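PDB 5FS4: AP205 bacteriophage COAT protein from Acinetobacter phage ap205, which forms the capsid shell of a small single-stranded RNA bacteriophage, its two-fold dimers presumably serving as the building blocks of the virion. Local coordinates for the interface of chains A and B. Coordinates in Å, arbitrary orientation; residue numbers count along the deposited sequence, not the author numbering. Chains: chain A/B, AP205 bacteriophage COAT protein.

The interface of chains A and B. Residues chain A 91, 94-95, 98, 129; chain B 57, 59, 79, 81.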
ATOM      1  N   ASN A  91      15.330   2.748  -8.213  1.00 10.94           N
ATOM      2  CA  ASN A  91      14.245   3.684  -8.568  1.00 10.39           C
ATOM      3  C   ASN A  91      13.349   4.002  -7.411  1.00  9.84           C
ATOM      4  O   ASN A  91      12.168   4.361  -7.598  1.00  9.08           O
ATOM      5  CB  ASN A  91      13.410   3.125  -9.728  1.00 10.62           C
ATOM      6  CG  ASN A  91      14.051   3.375 -11.095  1.00 11.13           C
ATOM      7  OD1 ASN A  91      14.655   4.402 -11.307  1.00 11.21           O
ATOM      8  ND2 ASN A  91      13.846   2.467 -12.037  1.00 11.31           N
ATOM      9  N   THR A  94      10.976   7.246  -7.440  1.00  8.16           N
ATOM     10  CA  THR A  94       9.670   7.086  -8.122  1.00  7.71           C
ATOM     11  C   THR A  94       8.775   6.072  -7.429  1.00  8.03           C
ATOM     12  O   THR A  94       7.551   6.236  -7.439  1.00  9.02           O
ATOM     13  CB  THR A  94       9.774   6.788  -9.623  1.00  7.43           C
ATOM     14  OG1 THR A  94      10.623   5.691  -9.884  1.00  6.87           O
ATOM     15  CG2 THR A  94      10.242   8.038 -10.358  1.00  7.34           C
ATOM     16  N   LEU A  95       9.332   5.054  -6.797  1.00  7.71           N
ATOM     17  CA  LEU A  95       8.496   4.110  -6.070  1.00  7.54           C
ATOM     18  C   LEU A  95       7.830   4.804  -4.878  1.00  8.07           C
ATOM     19  O   LEU A  95       6.698   4.540  -4.568  1.00  6.60           O
ATOM     20  CB  LEU A  95       9.334   2.891  -5.628  1.00  7.90           C
ATOM     21  CG  LEU A  95       8.612   1.691  -5.010  1.00  8.12           C
ATOM     22  CD1 LEU A  95       7.693   0.933  -5.958  1.00  8.25           C
ATOM     23  CD2 LEU A  95       9.706   0.786  -4.473  1.00  8.33           C
ATOM     24  N   GLU A  98       4.926   6.464  -6.333  1.00  8.27           N
ATOM     25  CA  GLU A  98       3.939   5.424  -6.560  1.00  8.34           C
ATOM     26  C   GLU A  98       3.167   5.114  -5.293  1.00  7.52           C
ATOM     27  O   GLU A  98       1.945   4.954  -5.342  1.00  6.89           O
ATOM     28  CB  GLU A  98       4.574   4.156  -7.109  1.00  9.33           C
ATOM     29  CG  GLU A  98       5.081   4.256  -8.532  1.00 10.28           C
ATOM     30  CD  GLU A  98       3.981   4.728  -9.455  1.00 11.99           C
ATOM     31  OE1 GLU A  98       2.867   4.213  -9.315  1.00 12.88           O
ATOM     32  OE2 GLU A  98       4.269   5.547 -10.358  1.00 16.49           O
ATOM     33  N   SER A 129       0.651   8.607 -10.956  1.00 10.65           N
ATOM     34  CA  SER A 129       1.759   9.400 -10.373  1.00 11.33           C
ATOM     35  C   SER A 129       2.319  10.459 -11.354  1.00 12.05           C
ATOM     36  O   SER A 129       2.773  11.495 -10.922  1.00 12.00           O
ATOM     37  CB  SER A 129       2.867   8.510  -9.882  1.00 11.96           C
ATOM     38  OG  SER A 129       3.335   7.774 -11.003  1.00 12.18           O
TER
ATOM     39  N   TYR B  57       3.291   0.372 -12.368  1.00  6.68           N
ATOM     40  CA  TYR B  57       4.016   1.293 -13.281  1.00  7.98           C
ATOM     41  C   TYR B  57       5.202   0.573 -13.871  1.00  9.10           C
ATOM     42  O   TYR B  57       5.937  -0.156 -13.155  1.00  9.80           O
ATOM     43  CB  TYR B  57       4.440   2.600 -12.530  1.00  7.63           C
ATOM     44  CG  TYR B  57       4.772   3.809 -13.435  1.00  7.76           C
ATOM     45  CD1 TYR B  57       5.983   3.900 -14.111  1.00  8.31           C
ATOM     46  CD2 TYR B  57       3.831   4.844 -13.634  1.00  7.53           C
ATOM     47  CE1 TYR B  57       6.247   4.976 -14.948  1.00  8.39           C
ATOM     48  CE2 TYR B  57       4.074   5.894 -14.470  1.00  7.71           C
ATOM     49  CZ  TYR B  57       5.281   5.977 -15.113  1.00  8.38           C
ATOM     50  OH  TYR B  57       5.536   7.028 -15.947  1.00  8.86           O
ATOM     51  N   ARG B  59       8.596   1.292 -15.145  1.00  9.84           N
ATOM     52  CA  ARG B  59       9.558   2.336 -14.909  1.00 10.38           C
ATOM     53  C   ARG B  59      10.915   2.012 -15.512  1.00  9.89           C
ATOM     54  O   ARG B  59      11.519   1.015 -15.146  1.00  8.74           O
ATOM     55  CB  ARG B  59       9.703   2.495 -13.391  1.00 10.72           C
ATOM     56  CG  ARG B  59      10.607   3.640 -12.889  1.00 11.41           C
ATOM     57  CD  ARG B  59      10.034   5.027 -13.070  1.00 11.55           C
ATOM     58  NE  ARG B  59       8.777   5.186 -12.388  1.00 11.18           N
ATOM     59  CZ  ARG B  59       7.961   6.212 -12.543  1.00 11.67           C
ATOM     60  NH1 ARG B  59       8.285   7.204 -13.335  1.00 12.76           N
ATOM     61  NH2 ARG B  59       6.805   6.221 -11.896  1.00 12.11           N
ATOM     62  N   GLN B  79       7.140  -1.638 -11.165  1.00  7.57           N
ATOM     63  CA  GLN B  79       6.906  -1.096  -9.838  1.00  7.46           C
ATOM     64  C   GLN B  79       5.484  -1.463  -9.468  1.00  7.02           C
ATOM     65  O   GLN B  79       4.551  -0.948 -10.081  1.00  7.13           O
ATOM     66  CB  GLN B  79       7.060   0.439  -9.853  1.00  7.49           C
ATOM     67  CG  GLN B  79       8.520   0.900  -9.992  1.00  7.44           C
ATOM     68  CD  GLN B  79       8.686   2.393  -9.935  1.00  7.46           C
ATOM     69  OE1 GLN B  79       7.882   3.149 -10.526  1.00  8.09           O
ATOM     70  NE2 GLN B  79       9.769   2.845  -9.278  1.00  8.15           N
ATOM     71  N   ILE B  81       2.492  -2.046  -6.297  1.00  5.91           N
ATOM     72  CA  ILE B  81       2.006  -1.883  -4.929  1.00  5.93           C
ATOM     73  C   ILE B  81       0.637  -2.492  -4.801  1.00  6.66           C
ATOM     74  O   ILE B  81      -0.282  -2.101  -5.549  1.00  6.39           O
ATOM     75  CB  ILE B  81       2.012  -0.400  -4.451  1.00  5.87           C
ATOM     76  CG1 ILE B  81       3.405   0.237  -4.675  1.00  6.05           C
ATOM     77  CG2 ILE B  81       1.526  -0.369  -3.000  1.00  5.74           C
ATOM     78  CD1 ILE B  81       3.533   1.668  -4.198  1.00  5.91           C
TER
HETATM   79  O   HOH W   1       3.155   1.130  -8.607  1.00 11.98           O
HETATM   80  O   HOH W   2       5.417   8.876 -11.941  1.00 12.86           O
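A:Thr94 presses its CB against one face of the B:Arg59 guanidinium, off toward the rim, with CB 3.5 Å from CZ; on the opposite face CE1 of B:Tyr57 lies over the centre, and NH2 of B:Arg59 sits above the middle of the ring. The cationic group is thus layered between a threonine of one subunit and a tyrosine of its own. B:Arg59 turns sharply at chi2 and chi3 (72° and 59°), which brings the guanidinium over the tyrosine ring. Its NE gives a nearly straight hydrogen bond (177° at H), in the guanidinium plane, to the amide oxygen OE1 of B:Gln79, though it approaches that oxygen from above the carbonyl plane; the bond holds the guanidinium's rotation. The other end of the same amide, NE2, donates to the hydroxyl OG1 of A:Thr94 at 3.0 Å, and OG1 in turn donates to the backbone O of A:Asn91, giving a relay across the interface.

At the guanidinium edge, NH2 forms a salt bridge with OE2 of A:Glu98 at 3.0 Å; no N-H of NH2 is aimed at OE2, and the pairing is probably mainly electrostatic. The same OE2 lies 3.4 Å from CD2 of B:Tyr57 and accepts a short bond from OG of A:Ser129, which comes from above the carboxylate plane. CD1 of B:Ile81 packs against the helix backbone at A:Glu98, 3.6 Å from its C.

Looser, water-mediated links lie beyond these direct contacts: one water joins B:Arg59 NH2 to A:Ser129 OG, another A:Glu98 OE1 to the backbone O of B:Gln79.

The start of helix 92-111 of chain A, with A:Asn91 just before it and A:Ser129 from the loop after strand 127-128, rests on strands 47-60 and 76-88 of chain B, and the dimer two-fold repeats the patch with the chains exchanged.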